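Local coordinates for protein elongation factor G (Thermus thermophilus, PDB 2DY1) that probably acts as a GTPase elongation factor in protein synthesis and binds GTP and a magnesium ion, at residues A[384-398]-A[442-454]. Residues are numbered along the deposited sequence; the frame is centred on the assembly and turned at random.
Sequences PVALHPKGRTDEARL and DYGVEVEFSVPKV
Strand 447-450 forms one edge of the four-stranded antiparallel sheet of EF-G domain III, pairing with strand 383-389 in the beta-alpha-beta-beta-alpha-beta topology of a ferredoxin-like fold. Reciprocal backbone bonds at Ala386-Ser450 and His388-Glu448 identify the hydrogen-bonded pairs, and strand directions 149° apart confirm the antiparallel sense. On the face that carries Ala386, His388 and Ser450, the His388 ring turns its edge to Ser450: NE2 donates to OG at 2.6 Å, only 9° out of the ring plane, a bond that favours this ring orientation. On the helix-covered face, Val385 CG2 sits 3.9 Å from the Phe449 ring centroid, a CH-pi contact over the face, with Leu433 of helix 430-442 touching both residues. From the first turn of helix 392-398, Asp394 binds both segments: its OD1 takes Glu446 N at 2.8 Å from above the carboxylate plane, while OD2 uses its anti lone pair for Gly391 N at the helix N-cap. With an alanine here both acceptors are gone, and the amides of Glu446 and Gly391 would probably lose these mates. Lys390, extended with CG anti to its N (chi1 179°), reaches Glu446 in a salt bridge, NZ to OE2 2.8 Å. Arg397 NH1 closes the far end on Gly444 O at 3.0 Å.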
ATOM      1  N   PRO A 384       7.290   9.828   5.877  1.00 16.17           N
ATOM      2  CA  PRO A 384       8.706   9.632   6.150  1.00 14.62           C
ATOM      3  C   PRO A 384       9.154   9.823   7.583  1.00 15.82           C
ATOM      4  O   PRO A 384       8.617  10.657   8.304  1.00 17.13           O
ATOM      5  CB  PRO A 384       9.345  10.681   5.262  1.00 16.74           C
ATOM      6  CG  PRO A 384       8.422  11.851   5.498  1.00 18.04           C
ATOM      7  CD  PRO A 384       7.019  11.240   5.533  1.00 20.53           C
ATOM      8  N   VAL A 385      10.133   9.021   7.974  1.00 14.23           N
ATOM      9  CA  VAL A 385      10.774   9.178   9.277  1.00 11.78           C
ATOM     10  C   VAL A 385      12.268   8.990   9.036  1.00 15.22           C
ATOM     11  O   VAL A 385      12.672   8.291   8.114  1.00 17.79           O
ATOM     12  CB  VAL A 385      10.306   8.139  10.357  1.00 13.78           C
ATOM     13  CG1 VAL A 385       8.847   8.380  10.738  1.00 14.65           C
ATOM     14  CG2 VAL A 385      10.511   6.722   9.868  1.00 14.10           C
ATOM     15  N   ALA A 386      13.111   9.648   9.834  1.00 12.84           N
ATOM     16  CA  ALA A 386      14.545   9.439   9.701  1.00 14.90           C
ATOM     17  C   ALA A 386      14.863   8.307  10.677  1.00 14.78           C
ATOM     18  O   ALA A 386      14.344   8.289  11.790  1.00 16.26           O
ATOM     19  CB  ALA A 386      15.313  10.713  10.081  1.00 16.12           C
ATOM     20  N   LEU A 387      15.686   7.354  10.238  1.00 15.95           N
ATOM     21  CA  LEU A 387      16.056   6.176  11.028  1.00 17.01           C
ATOM     22  C   LEU A 387      17.392   6.313  11.718  1.00 21.23           C
ATOM     23  O   LEU A 387      18.356   6.782  11.111  1.00 21.79           O
ATOM     24  CB  LEU A 387      16.173   4.937  10.136  1.00 25.04           C
ATOM     25  CG  LEU A 387      15.031   4.199   9.463  1.00 33.03           C
ATOM     26  CD1 LEU A 387      15.503   2.762   9.184  1.00 29.97           C
ATOM     27  CD2 LEU A 387      13.838   4.174  10.356  1.00 32.84           C
ATOM     28  N   HIS A 388      17.469   5.864  12.968  1.00 17.29           N
ATOM     29  CA  HIS A 388      18.712   5.923  13.727  1.00 21.40           C
ATOM     30  C   HIS A 388      18.939   4.632  14.521  1.00 20.47           C
ATOM     31  O   HIS A 388      18.053   4.194  15.246  1.00 21.54           O
ATOM     32  CB  HIS A 388      18.652   7.064  14.743  1.00 19.90           C
ATOM     33  CG  HIS A 388      18.131   8.350  14.188  1.00 25.37           C
ATOM     34  ND1 HIS A 388      18.954   9.312  13.642  1.00 30.15           N
ATOM     35  CD2 HIS A 388      16.869   8.832  14.087  1.00 21.00           C
ATOM     36  CE1 HIS A 388      18.223  10.332  13.230  1.00 30.65           C
ATOM     37  NE2 HIS A 388      16.954  10.067  13.489  1.00 27.07           N
ATOM     38  N   PRO A 389      20.100   3.984  14.366  1.00 18.29           N
ATOM     39  CA  PRO A 389      20.283   2.774  15.172  1.00 17.66           C
ATOM     40  C   PRO A 389      20.454   3.263  16.611  1.00 18.51           C
ATOM     41  O   PRO A 389      21.039   4.331  16.844  1.00 19.78           O
ATOM     42  CB  PRO A 389      21.572   2.170  14.621  1.00 17.85           C
ATOM     43  CG  PRO A 389      22.325   3.393  14.100  1.00 22.71           C
ATOM     44  CD  PRO A 389      21.228   4.186  13.437  1.00 21.80           C
ATOM     45  N   LYS A 390      19.953   2.494  17.571  1.00 16.04           N
ATOM     46  CA  LYS A 390      20.036   2.905  18.975  1.00 15.64           C
ATOM     47  C   LYS A 390      21.472   2.983  19.486  1.00 15.77           C
ATOM     48  O   LYS A 390      21.864   3.975  20.137  1.00 18.87           O
ATOM     49  CB  LYS A 390      19.196   1.949  19.833  1.00 12.87           C
ATOM     50  CG  LYS A 390      19.227   2.258  21.338  1.00 10.95           C
ATOM     51  CD  LYS A 390      18.198   1.408  22.080  1.00 10.27           C
ATOM     52  CE  LYS A 390      18.433   1.404  23.603  1.00 11.16           C
ATOM     53  NZ  LYS A 390      17.356   0.653  24.317  1.00 10.96           N
ATOM     54  N   GLY A 391      22.247   1.948  19.195  1.00 17.50           N
ATOM     55  CA  GLY A 391      23.632   1.929  19.626  1.00 19.42           C
ATOM     56  C   GLY A 391      24.524   1.164  18.667  1.00 25.57           C
ATOM     57  O   GLY A 391      24.124   0.762  17.575  1.00 20.69           O
ATOM     58  N   ARG A 392      25.754   0.963  19.110  1.00 25.92           N
ATOM     59  CA  ARG A 392      26.795   0.264  18.369  1.00 28.68           C
ATOM     60  C   ARG A 392      26.385  -1.076  17.755  1.00 25.36           C
ATOM     61  O   ARG A 392      26.584  -1.291  16.555  1.00 32.40           O
ATOM     62  CB  ARG A 392      27.977   0.099  19.326  1.00 40.17           C
ATOM     63  CG  ARG A 392      29.115  -0.794  18.910  1.00 54.79           C
ATOM     64  CD  ARG A 392      29.956  -1.039  20.157  1.00 61.90           C
ATOM     65  NE  ARG A 392      31.077  -1.948  19.951  1.00 68.36           N
ATOM     66  CZ  ARG A 392      31.624  -2.671  20.923  1.00 69.01           C
ATOM     67  NH1 ARG A 392      31.142  -2.586  22.154  1.00 67.51           N
ATOM     68  NH2 ARG A 392      32.652  -3.470  20.671  1.00 68.71           N
ATOM     69  N   THR A 393      25.825  -1.974  18.564  1.00 22.99           N
ATOM     70  CA  THR A 393      25.398  -3.289  18.087  1.00 25.66           C
ATOM     71  C   THR A 393      24.364  -3.115  16.976  1.00 26.10           C
ATOM     72  O   THR A 393      24.387  -3.811  15.962  1.00 22.28           O
ATOM     73  CB  THR A 393      24.777  -4.124  19.243  1.00 27.98           C
ATOM     74  OG1 THR A 393      25.809  -4.502  20.165  1.00 36.90           O
ATOM     75  CG2 THR A 393      24.113  -5.386  18.719  1.00 31.12           C
ATOM     76  N   ASP A 394      23.452  -2.174  17.170  1.00 21.38           N
ATOM     77  CA  ASP A 394      22.420  -1.947  16.162  1.00 18.90           C
ATOM     78  C   ASP A 394      22.960  -1.412  14.836  1.00 20.95           C
ATOM     79  O   ASP A 394      22.516  -1.844  13.773  1.00 18.23           O
ATOM     80  CB  ASP A 394      21.359  -1.006  16.728  1.00 15.47           C
ATOM     81  CG  ASP A 394      20.847  -1.478  18.074  1.00 14.50           C
ATOM     82  OD1 ASP A 394      20.262  -2.577  18.138  1.00 16.46           O
ATOM     83  OD2 ASP A 394      21.047  -0.754  19.083  1.00 16.58           O
ATOM     84  N   GLU A 395      23.910  -0.486  14.882  1.00 20.71           N
ATOM     85  CA  GLU A 395      24.457   0.057  13.644  1.00 18.62           C
ATOM     86  C   GLU A 395      25.123  -1.053  12.820  1.00 21.02           C
ATOM     87  O   GLU A 395      24.982  -1.087  11.604  1.00 24.32           O
ATOM     88  CB  GLU A 395      25.470   1.172  13.936  1.00 28.89           C
ATOM     89  CG  GLU A 395      26.146   1.721  12.672  1.00 41.01           C
ATOM     90  CD  GLU A 395      25.193   2.490  11.762  1.00 53.20           C
ATOM     91  OE1 GLU A 395      24.809   3.625  12.118  1.00 57.92           O
ATOM     92  OE2 GLU A 395      24.824   1.959  10.689  1.00 59.03           O
ATOM     93  N   ALA A 396      25.812  -1.972  13.486  1.00 22.93           N
ATOM     94  CA  ALA A 396      26.497  -3.057  12.786  1.00 25.95           C
ATOM     95  C   ALA A 396      25.542  -4.061  12.149  1.00 26.90           C
ATOM     96  O   ALA A 396      25.871  -4.706  11.150  1.00 27.38           O
ATOM     97  CB  ALA A 396      27.426  -3.785  13.741  1.00 28.92           C
ATOM     98  N   ARG A 397      24.362  -4.196  12.738  1.00 20.57           N
ATOM     99  CA  ARG A 397      23.363  -5.148  12.265  1.00 19.32           C
ATOM    100  C   ARG A 397      22.279  -4.519  11.395  1.00 14.66           C
ATOM    101  O   ARG A 397      21.502  -5.238  10.760  1.00 16.17           O
ATOM    102  CB  ARG A 397      22.658  -5.806  13.463  1.00 26.40           C
ATOM    103  CG  ARG A 397      23.500  -6.703  14.393  1.00 25.91           C
ATOM    104  CD  ARG A 397      22.626  -7.172  15.570  1.00 26.89           C
ATOM    105  NE  ARG A 397      23.323  -8.043  16.510  1.00 32.31           N
ATOM    106  CZ  ARG A 397      22.764  -8.579  17.595  1.00 34.38           C
ATOM    107  NH1 ARG A 397      21.492  -8.345  17.884  1.00 33.18           N
ATOM    108  NH2 ARG A 397      23.485  -9.343  18.408  1.00 33.90           N
ATOM    109  N   LEU A 398      22.230  -3.194  11.353  1.00 16.56           N
ATOM    110  CA  LEU A 398      21.153  -2.511  10.641  1.00 16.86           C
ATOM    111  C   LEU A 398      20.994  -2.821   9.167  1.00 18.49           C
ATOM    112  O   LEU A 398      19.880  -3.097   8.708  1.00 17.54           O
ATOM    113  CB  LEU A 398      21.270  -1.004  10.833  1.00 17.17           C
ATOM    114  CG  LEU A 398      20.134  -0.160  10.255  1.00 18.70           C
ATOM    115  CD1 LEU A 398      18.784  -0.586  10.851  1.00 17.28           C
ATOM    116  CD2 LEU A 398      20.439   1.312  10.548  1.00 23.59           C
ATOM    117  N   ASP A 442      12.456  -7.663  15.975  1.00 11.75           N
ATOM    118  CA  ASP A 442      12.376  -9.118  15.909  1.00 13.34           C
ATOM    119  C   ASP A 442      13.649  -9.668  15.310  1.00 12.84           C
ATOM    120  O   ASP A 442      14.043 -10.794  15.619  1.00 15.18           O
ATOM    121  CB  ASP A 442      11.227  -9.604  15.016  1.00 11.62           C
ATOM    122  CG  ASP A 442       9.872  -9.182  15.509  1.00 15.84           C
ATOM    123  OD1 ASP A 442       9.740  -8.806  16.690  1.00 15.41           O
ATOM    124  OD2 ASP A 442       8.908  -9.248  14.697  1.00 12.55           O
ATOM    125  N   TYR A 443      14.253  -8.879  14.423  1.00 13.85           N
ATOM    126  CA  TYR A 443      15.487  -9.288  13.746  1.00 11.89           C
ATOM    127  C   TYR A 443      16.717  -8.972  14.597  1.00 15.08           C
ATOM    128  O   TYR A 443      17.851  -9.182  14.155  1.00 18.32           O
ATOM    129  CB  TYR A 443      15.631  -8.597  12.392  1.00 12.08           C
ATOM    130  CG  TYR A 443      14.538  -8.937  11.376  1.00 10.47           C
ATOM    131  CD1 TYR A 443      13.922 -10.182  11.381  1.00 15.25           C
ATOM    132  CD2 TYR A 443      14.181  -8.021  10.388  1.00 13.58           C
ATOM    133  CE1 TYR A 443      12.965 -10.515  10.405  1.00 16.59           C
ATOM    134  CE2 TYR A 443      13.232  -8.344   9.411  1.00 13.04           C
ATOM    135  CZ  TYR A 443      12.639  -9.592   9.429  1.00 14.60           C
ATOM    136  OH  TYR A 443      11.754  -9.959   8.425  1.00 14.13           O
ATOM    137  N   GLY A 444      16.491  -8.458  15.799  1.00 13.02           N
ATOM    138  CA  GLY A 444      17.606  -8.171  16.711  1.00 14.27           C
ATOM    139  C   GLY A 444      18.189  -6.764  16.677  1.00 16.02           C
ATOM    140  O   GLY A 444      19.258  -6.501  17.234  1.00 16.55           O
ATOM    141  N   VAL A 445      17.477  -5.836  16.063  1.00 13.15           N
ATOM    142  CA  VAL A 445      17.983  -4.486  15.930  1.00 10.05           C
ATOM    143  C   VAL A 445      17.059  -3.443  16.518  1.00 13.81           C
ATOM    144  O   VAL A 445      15.879  -3.406  16.198  1.00 14.38           O
ATOM    145  CB  VAL A 445      18.211  -4.169  14.435  1.00 16.83           C
ATOM    146  CG1 VAL A 445      18.822  -2.780  14.262  1.00 16.35           C
ATOM    147  CG2 VAL A 445      19.112  -5.246  13.816  1.00 15.01           C
ATOM    148  N   GLU A 446      17.597  -2.605  17.399  1.00 11.07           N
ATOM    149  CA  GLU A 446      16.811  -1.517  17.969  1.00  9.35           C
ATOM    150  C   GLU A 446      17.052  -0.252  17.152  1.00 12.77           C
ATOM    151  O   GLU A 446      18.189   0.215  17.026  1.00 14.95           O
ATOM    152  CB  GLU A 446      17.217  -1.241  19.427  1.00 10.42           C
ATOM    153  CG  GLU A 446      16.816  -2.327  20.407  1.00 10.88           C
ATOM    154  CD  GLU A 446      17.343  -2.034  21.800  1.00 13.54           C
ATOM    155  OE1 GLU A 446      18.509  -2.380  22.079  1.00 14.93           O
ATOM    156  OE2 GLU A 446      16.588  -1.438  22.584  1.00 13.44           O
ATOM    157  N   VAL A 447      15.985   0.310  16.587  1.00 10.49           N
ATOM    158  CA  VAL A 447      16.118   1.539  15.814  1.00 11.37           C
ATOM    159  C   VAL A 447      15.149   2.567  16.359  1.00 17.11           C
ATOM    160  O   VAL A 447      14.155   2.218  16.996  1.00 21.62           O
ATOM    161  CB  VAL A 447      15.800   1.322  14.312  1.00 16.62           C
ATOM    162  CG1 VAL A 447      16.617   0.158  13.779  1.00 16.99           C
ATOM    163  CG2 VAL A 447      14.308   1.091  14.119  1.00 18.33           C
ATOM    164  N   GLU A 448      15.456   3.839  16.143  1.00 13.79           N
ATOM    165  CA  GLU A 448      14.568   4.900  16.601  1.00 15.26           C
ATOM    166  C   GLU A 448      14.218   5.764  15.405  1.00 13.54           C
ATOM    167  O   GLU A 448      15.044   5.941  14.512  1.00 16.59           O
ATOM    168  CB  GLU A 448      15.268   5.788  17.639  1.00 20.69           C
ATOM    169  CG  GLU A 448      16.036   5.024  18.720  1.00 25.34           C
ATOM    170  CD  GLU A 448      15.191   3.962  19.361  1.00 29.27           C
ATOM    171  OE1 GLU A 448      13.988   4.218  19.580  1.00 30.01           O
ATOM    172  OE2 GLU A 448      15.726   2.871  19.647  1.00 26.21           O
ATOM    173  N   PHE A 449      13.003   6.307  15.409  1.00 16.13           N
ATOM    174  CA  PHE A 449      12.541   7.208  14.354  1.00 14.04           C
ATOM    175  C   PHE A 449      12.548   8.651  14.857  1.00 18.44           C
ATOM    176  O   PHE A 449      12.271   8.908  16.031  1.00 18.35           O
ATOM    177  CB  PHE A 449      11.088   6.906  13.960  1.00 14.13           C
ATOM    178  CG  PHE A 449      10.857   5.523  13.431  1.00 14.20           C
ATOM    179  CD1 PHE A 449      11.871   4.798  12.834  1.00 15.50           C
ATOM    180  CD2 PHE A 449       9.569   4.985  13.452  1.00 20.82           C
ATOM    181  CE1 PHE A 449      11.613   3.560  12.256  1.00 20.70           C
ATOM    182  CE2 PHE A 449       9.304   3.747  12.873  1.00 17.02           C
ATOM    183  CZ  PHE A 449      10.322   3.036  12.274  1.00 19.45           C
ATOM    184  N   SER A 450      12.862   9.592  13.969  1.00 16.99           N
ATOM    185  CA  SER A 450      12.777  11.008  14.310  1.00 17.50           C
ATOM    186  C   SER A 450      12.087  11.733  13.149  1.00 17.45           C
ATOM    187  O   SER A 450      11.936  11.183  12.053  1.00 16.27           O
ATOM    188  CB  SER A 450      14.164  11.610  14.553  1.00 22.48           C
ATOM    189  OG  SER A 450      14.934  11.640  13.369  1.00 21.73           O
ATOM    190  N   VAL A 451      11.629  12.958  13.390  1.00 17.84           N
ATOM    191  CA  VAL A 451      11.003  13.727  12.333  1.00 20.22           C
ATOM    192  C   VAL A 451      12.147  14.134  11.406  1.00 20.31           C
ATOM    193  O   VAL A 451      13.178  14.638  11.866  1.00 22.30           O
ATOM    194  CB  VAL A 451      10.338  15.005  12.885  1.00 22.16           C
ATOM    195  CG1 VAL A 451       9.755  15.822  11.744  1.00 24.78           C
ATOM    196  CG2 VAL A 451       9.243  14.635  13.892  1.00 23.83           C
ATOM    197  N   PRO A 452      11.991  13.921  10.091  1.00 15.47           N
ATOM    198  CA  PRO A 452      13.065  14.295   9.161  1.00 15.17           C
ATOM    199  C   PRO A 452      13.403  15.778   9.222  1.00 16.50           C
ATOM    200  O   PRO A 452      12.531  16.618   9.464  1.00 20.85           O
ATOM    201  CB  PRO A 452      12.486  13.942   7.786  1.00 16.02           C
ATOM    202  CG  PRO A 452      11.527  12.791   8.097  1.00 17.14           C
ATOM    203  CD  PRO A 452      10.873  13.267   9.387  1.00 17.78           C
ATOM    204  N   LYS A 453      14.669  16.081   8.970  1.00 18.90           N
ATOM    205  CA  LYS A 453      15.133  17.465   8.921  1.00 22.38           C
ATOM    206  C   LYS A 453      14.555  18.101   7.658  1.00 22.04           C
ATOM    207  O   LYS A 453      14.416  17.437   6.634  1.00 23.17           O
ATOM    208  CB  LYS A 453      16.654  17.495   8.860  1.00 23.74           C
ATOM    209  CG  LYS A 453      17.316  17.029  10.129  1.00 28.58           C
ATOM    210  CD  LYS A 453      18.814  17.016   9.967  1.00 39.57           C
ATOM    211  CE  LYS A 453      19.505  16.583  11.244  1.00 46.69           C
ATOM    212  NZ  LYS A 453      20.982  16.556  11.051  1.00 56.40           N
ATOM    213  N   VAL A 454      14.218  19.384   7.730  1.00 21.39           N
ATOM    214  CA  VAL A 454      13.657  20.087   6.583  1.00 23.15           C
ATOM    215  C   VAL A 454      14.778  20.527   5.653  1.00 23.17           C
ATOM    216  O   VAL A 454      15.802  21.041   6.098  1.00 22.75           O
ATOM    217  CB  VAL A 454      12.861  21.334   7.028  1.00 22.41           C
ATOM    218  CG1 VAL A 454      12.415  22.145   5.820  1.00 19.75           C
ATOM    219  CG2 VAL A 454      11.643  20.899   7.834  1.00 22.90           C
TER